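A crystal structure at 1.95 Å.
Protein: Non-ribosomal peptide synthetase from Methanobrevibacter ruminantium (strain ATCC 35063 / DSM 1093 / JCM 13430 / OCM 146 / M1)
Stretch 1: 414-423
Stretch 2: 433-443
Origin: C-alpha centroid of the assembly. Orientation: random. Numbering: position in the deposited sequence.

Stretch 1 (414-423) DFEEFKQIYE
Stretch 2, residues 433-443: IITADFSIDDF

The centre of this contact is a methyl group set on an aromatic face. Ile440 CD1 lies 4.2 Å from the centroid of the Tyr422 ring, 25° off the ring normal, and its closest ring atom is Tyr422 CD2 at 3.8 Å. In this CH-pi placement Tyr422 has chi1 t (164°) and chi2 82°, and Ile440 has chi1 t (-158°) and chi2 p (68°). Both CA-to-CB bonds point toward the other stretch, and these two residues surrender nearly equal areas to the contact.

Around that pair the packing is mostly apolar. Phe438, chi1 t (173°), brings CE1 to 3.9 Å from Tyr422 CE1; the two rings meet obliquely, centroids 5.7 Å apart and planes at 46°. Ile433, with chi1 p and chi2 t, adds its CD1 at 4.3 Å from Tyr422 CE1, and Ile434 CD1 lies 4.4 Å from Tyr422 OH. One helical turn before Tyr422, Phe418 (chi1 t, chi2 75°) meets three partners; its CE2 is 4.1 Å from Phe438 CZ, which lies at the edge of the Phe418 ring near its plane, and is 4.3 Å from both Ile440 CD1 and Phe443 CE2. Ile440 CD1 thus touches both Tyr422 and Phe418.

The backbone that presents these groups is simple on one side and irregular on the other. Stretch 1 is helical from Phe415 to Glu423, so the i, i+4 spacing of Phe418 and Tyr422 puts both on the same flank. Stretch 2 begins as the last turn of a helix, 433-435, leaves helical phi/psi at Ala436, and turns through Asp437 with positive phi (66/25). Phe438 (-65/149) and Ser439 (-145/137) are extended, and helical phi/psi return at 440-442. The register runs antiparallel: CA of Lys419 is 7.4 Å from CA of Ile440, and CA of Phe415 is 8.7 Å from CA of Phe443.

Toward the start of the helix the contact thins. Phe415, chi1 m, leaves its CA sideways, but its ring comes nearer, with CE1 4.4 Å from Phe443 CB; Phe443 is also chi1 m. Lys419 contributes its aliphatic stem, CG lying 4.0 Å from Ile440 CG1, while the end of the chain leads away to a salt bridge within its own helix, NZ to Glu416 OE1 at 3.5 Å, a weak hydrogen bond. Glu416 OE2 accepts from Gln420 NE2 at 3.3 Å.

No direct hydrogen bond joins the stretches. A water bridges them instead, 2.9 Å from Tyr422 OH and accepting from Ile440 N at 3.1 Å, so the phenol can bury its ring and still satisfy its hydroxyl. Each segment also secures its own turn: Asp414, chi1 p, caps the helix by accepting from Glu417 N at OD1, 2.7 Å, and Ser439 OG accepts from Asp441 N at 3.1 Å. The rule is apolar contact between the stretches, with no direct hydrogen bond between them and a water bridging the two.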

# COMPACT_ATOMS: atom_id res chain seq x y z
N ASP A 414 -25.13 16.66 -6.45
CA ASP A 414 -25.83 15.86 -5.46
C ASP A 414 -25.80 14.38 -5.84
O ASP A 414 -25.38 13.99 -6.94
CB ASP A 414 -27.27 16.33 -5.27
CG ASP A 414 -28.10 16.25 -6.55
OD1 ASP A 414 -28.24 15.16 -7.15
OD2 ASP A 414 -28.68 17.29 -6.93
N PHE A 415 -26.27 13.54 -4.91
CA PHE A 415 -26.16 12.10 -5.07
C PHE A 415 -26.89 11.61 -6.32
O PHE A 415 -26.36 10.78 -7.07
CB PHE A 415 -26.69 11.39 -3.82
CG PHE A 415 -25.80 11.55 -2.62
CD1 PHE A 415 -24.73 10.69 -2.41
CD2 PHE A 415 -26.02 12.57 -1.71
CE1 PHE A 415 -23.91 10.83 -1.29
CE2 PHE A 415 -25.21 12.73 -0.60
CZ PHE A 415 -24.15 11.86 -0.39
N GLU A 416 -28.11 12.12 -6.55
CA GLU A 416 -28.90 11.67 -7.70
C GLU A 416 -28.23 12.07 -9.00
O GLU A 416 -28.10 11.25 -9.93
CB GLU A 416 -30.32 12.26 -7.62
CG GLU A 416 -31.13 12.10 -8.91
CD GLU A 416 -31.46 10.63 -9.24
OE1 GLU A 416 -31.25 9.73 -8.39
OE2 GLU A 416 -31.93 10.39 -10.37
N GLU A 417 -27.79 13.32 -9.09
CA GLU A 417 -27.13 13.79 -10.29
C GLU A 417 -25.87 12.98 -10.57
O GLU A 417 -25.59 12.63 -11.73
CB GLU A 417 -26.81 15.28 -10.14
CG GLU A 417 -26.23 15.92 -11.38
CD GLU A 417 -26.16 17.43 -11.27
OE1 GLU A 417 -25.50 18.05 -12.13
N PHE A 418 -25.11 12.68 -9.52
CA PHE A 418 -23.89 11.90 -9.66
C PHE A 418 -24.20 10.55 -10.28
O PHE A 418 -23.42 10.02 -11.07
CB PHE A 418 -23.21 11.72 -8.30
CG PHE A 418 -21.90 10.99 -8.36
CD1 PHE A 418 -20.76 11.63 -8.84
CD2 PHE A 418 -21.80 9.68 -7.96
CE1 PHE A 418 -19.55 10.96 -8.90
CE2 PHE A 418 -20.60 9.00 -8.02
CZ PHE A 418 -19.47 9.65 -8.49
N LYS A 419 -25.34 9.99 -9.91
CA LYS A 419 -25.77 8.69 -10.43
C LYS A 419 -26.05 8.80 -11.92
O LYS A 419 -25.64 7.94 -12.71
CB LYS A 419 -27.01 8.19 -9.69
CG LYS A 419 -27.24 6.70 -9.80
CD LYS A 419 -28.63 6.31 -9.33
CE LYS A 419 -29.66 6.53 -10.43
NZ LYS A 419 -31.05 6.58 -9.88
N GLN A 420 -26.77 9.85 -12.31
CA GLN A 420 -27.11 10.08 -13.71
C GLN A 420 -25.84 10.18 -14.54
O GLN A 420 -25.75 9.62 -15.63
CB GLN A 420 -27.94 11.35 -13.86
CG GLN A 420 -29.43 11.14 -13.60
CD GLN A 420 -30.20 12.45 -13.60
OE1 GLN A 420 -29.88 13.38 -14.34
NE2 GLN A 420 -31.23 12.53 -12.76
N ILE A 421 -24.85 10.90 -14.02
CA ILE A 421 -23.58 11.07 -14.71
C ILE A 421 -22.82 9.75 -14.74
O ILE A 421 -22.17 9.42 -15.73
CB ILE A 421 -22.71 12.14 -14.03
CG1 ILE A 421 -23.43 13.49 -14.00
CG2 ILE A 421 -21.37 12.27 -14.73
CD1 ILE A 421 -22.62 14.61 -13.39
N TYR A 422 -22.91 9.00 -13.65
CA TYR A 422 -22.23 7.71 -13.55
C TYR A 422 -22.85 6.72 -14.53
O TYR A 422 -22.14 6.00 -15.23
CB TYR A 422 -22.33 7.17 -12.12
CG TYR A 422 -21.99 5.70 -12.00
CD1 TYR A 422 -20.68 5.27 -11.93
CD2 TYR A 422 -23.00 4.74 -11.97
CE1 TYR A 422 -20.37 3.92 -11.82
CE2 TYR A 422 -22.70 3.39 -11.86
CZ TYR A 422 -21.38 2.99 -11.79
OH TYR A 422 -21.08 1.65 -11.68
N GLU A 423 -24.18 6.70 -14.58
CA GLU A 423 -24.89 5.80 -15.48
C GLU A 423 -24.49 6.09 -16.92
O GLU A 423 -24.29 5.17 -17.72
CB GLU A 423 -26.40 5.96 -15.31
CG GLU A 423 -27.04 4.90 -14.44
CD GLU A 423 -28.34 5.37 -13.81
OE1 GLU A 423 -29.01 6.24 -14.41
OE2 GLU A 423 -28.70 4.87 -12.73
N ILE A 433 -12.60 4.35 -10.33
CA ILE A 433 -13.37 4.00 -9.14
C ILE A 433 -13.69 2.51 -9.15
O ILE A 433 -13.82 1.90 -8.08
CB ILE A 433 -14.63 4.87 -9.01
CG1 ILE A 433 -15.49 4.79 -10.27
CG2 ILE A 433 -14.26 6.31 -8.72
CD1 ILE A 433 -16.80 5.49 -10.12
N ILE A 434 -13.77 1.90 -10.34
CA ILE A 434 -14.07 0.47 -10.38
C ILE A 434 -12.92 -0.33 -9.80
O ILE A 434 -13.13 -1.26 -9.02
CB ILE A 434 -14.41 0.00 -11.81
CG1 ILE A 434 -15.79 0.50 -12.26
CG2 ILE A 434 -14.39 -1.49 -11.88
CD1 ILE A 434 -16.90 0.23 -11.26
N THR A 435 -11.67 0.02 -10.17
CA THR A 435 -10.57 -0.80 -9.65
C THR A 435 -10.33 -0.53 -8.18
O THR A 435 -9.59 -1.29 -7.53
CB THR A 435 -9.27 -0.61 -10.43
OG1 THR A 435 -8.86 0.76 -10.37
CG2 THR A 435 -9.42 -1.03 -11.90
N ALA A 436 -10.97 0.50 -7.64
CA ALA A 436 -10.98 0.80 -6.22
C ALA A 436 -12.15 0.15 -5.50
O ALA A 436 -12.49 0.57 -4.39
CB ALA A 436 -11.01 2.31 -6.00
N ASP A 437 -12.80 -0.85 -6.13
CA ASP A 437 -13.90 -1.61 -5.55
C ASP A 437 -15.15 -0.77 -5.32
O ASP A 437 -15.98 -1.10 -4.46
CB ASP A 437 -13.48 -2.30 -4.25
CG ASP A 437 -13.96 -3.74 -4.14
OD1 ASP A 437 -14.45 -4.31 -5.15
OD2 ASP A 437 -13.84 -4.30 -3.04
N PHE A 438 -15.32 0.32 -6.07
CA PHE A 438 -16.50 1.15 -5.96
C PHE A 438 -17.75 0.38 -6.38
O PHE A 438 -17.70 -0.53 -7.23
CB PHE A 438 -16.32 2.42 -6.81
CG PHE A 438 -17.53 3.32 -6.92
CD1 PHE A 438 -18.56 3.04 -7.83
CD2 PHE A 438 -17.61 4.49 -6.18
CE1 PHE A 438 -19.67 3.89 -7.94
CE2 PHE A 438 -18.70 5.34 -6.29
CZ PHE A 438 -19.74 5.04 -7.17
N SER A 439 -18.86 0.72 -5.76
CA SER A 439 -20.19 0.35 -6.22
C SER A 439 -21.11 1.51 -5.91
O SER A 439 -21.02 2.09 -4.82
CB SER A 439 -20.70 -0.93 -5.55
OG SER A 439 -22.11 -0.89 -5.45
N ILE A 440 -21.99 1.84 -6.85
CA ILE A 440 -22.89 2.97 -6.66
C ILE A 440 -23.72 2.82 -5.39
O ILE A 440 -24.18 3.82 -4.82
CB ILE A 440 -23.78 3.15 -7.90
CG1 ILE A 440 -24.32 4.58 -7.98
CG2 ILE A 440 -24.90 2.14 -7.90
CD1 ILE A 440 -23.25 5.61 -8.25
N ASP A 441 -23.89 1.58 -4.90
CA ASP A 441 -24.65 1.35 -3.68
C ASP A 441 -23.83 1.61 -2.42
O ASP A 441 -24.42 1.71 -1.33
CB ASP A 441 -25.17 -0.09 -3.65
CG ASP A 441 -26.09 -0.39 -4.80
OD1 ASP A 441 -26.78 0.55 -5.26
OD2 ASP A 441 -26.14 -1.57 -5.24
N ASP A 442 -22.51 1.73 -2.53
CA ASP A 442 -21.67 1.93 -1.36
C ASP A 442 -22.03 3.21 -0.59
O ASP A 442 -21.57 3.37 0.55
CB ASP A 442 -20.20 1.94 -1.78
CG ASP A 442 -19.70 0.56 -2.17
N PHE A 443 -22.84 4.09 -1.17
CA PHE A 443 -23.27 5.33 -0.51
C PHE A 443 -24.55 5.15 0.31
O PHE A 443 -24.96 6.07 1.02
CB PHE A 443 -23.47 6.44 -1.54
CG PHE A 443 -22.25 6.70 -2.37
CD1 PHE A 443 -21.13 7.28 -1.80
CD2 PHE A 443 -22.21 6.35 -3.70
CE1 PHE A 443 -19.99 7.51 -2.55
CE2 PHE A 443 -21.08 6.58 -4.46
CZ PHE A 443 -19.97 7.16 -3.88
O HOH W 1 -21.39 0.09 -9.30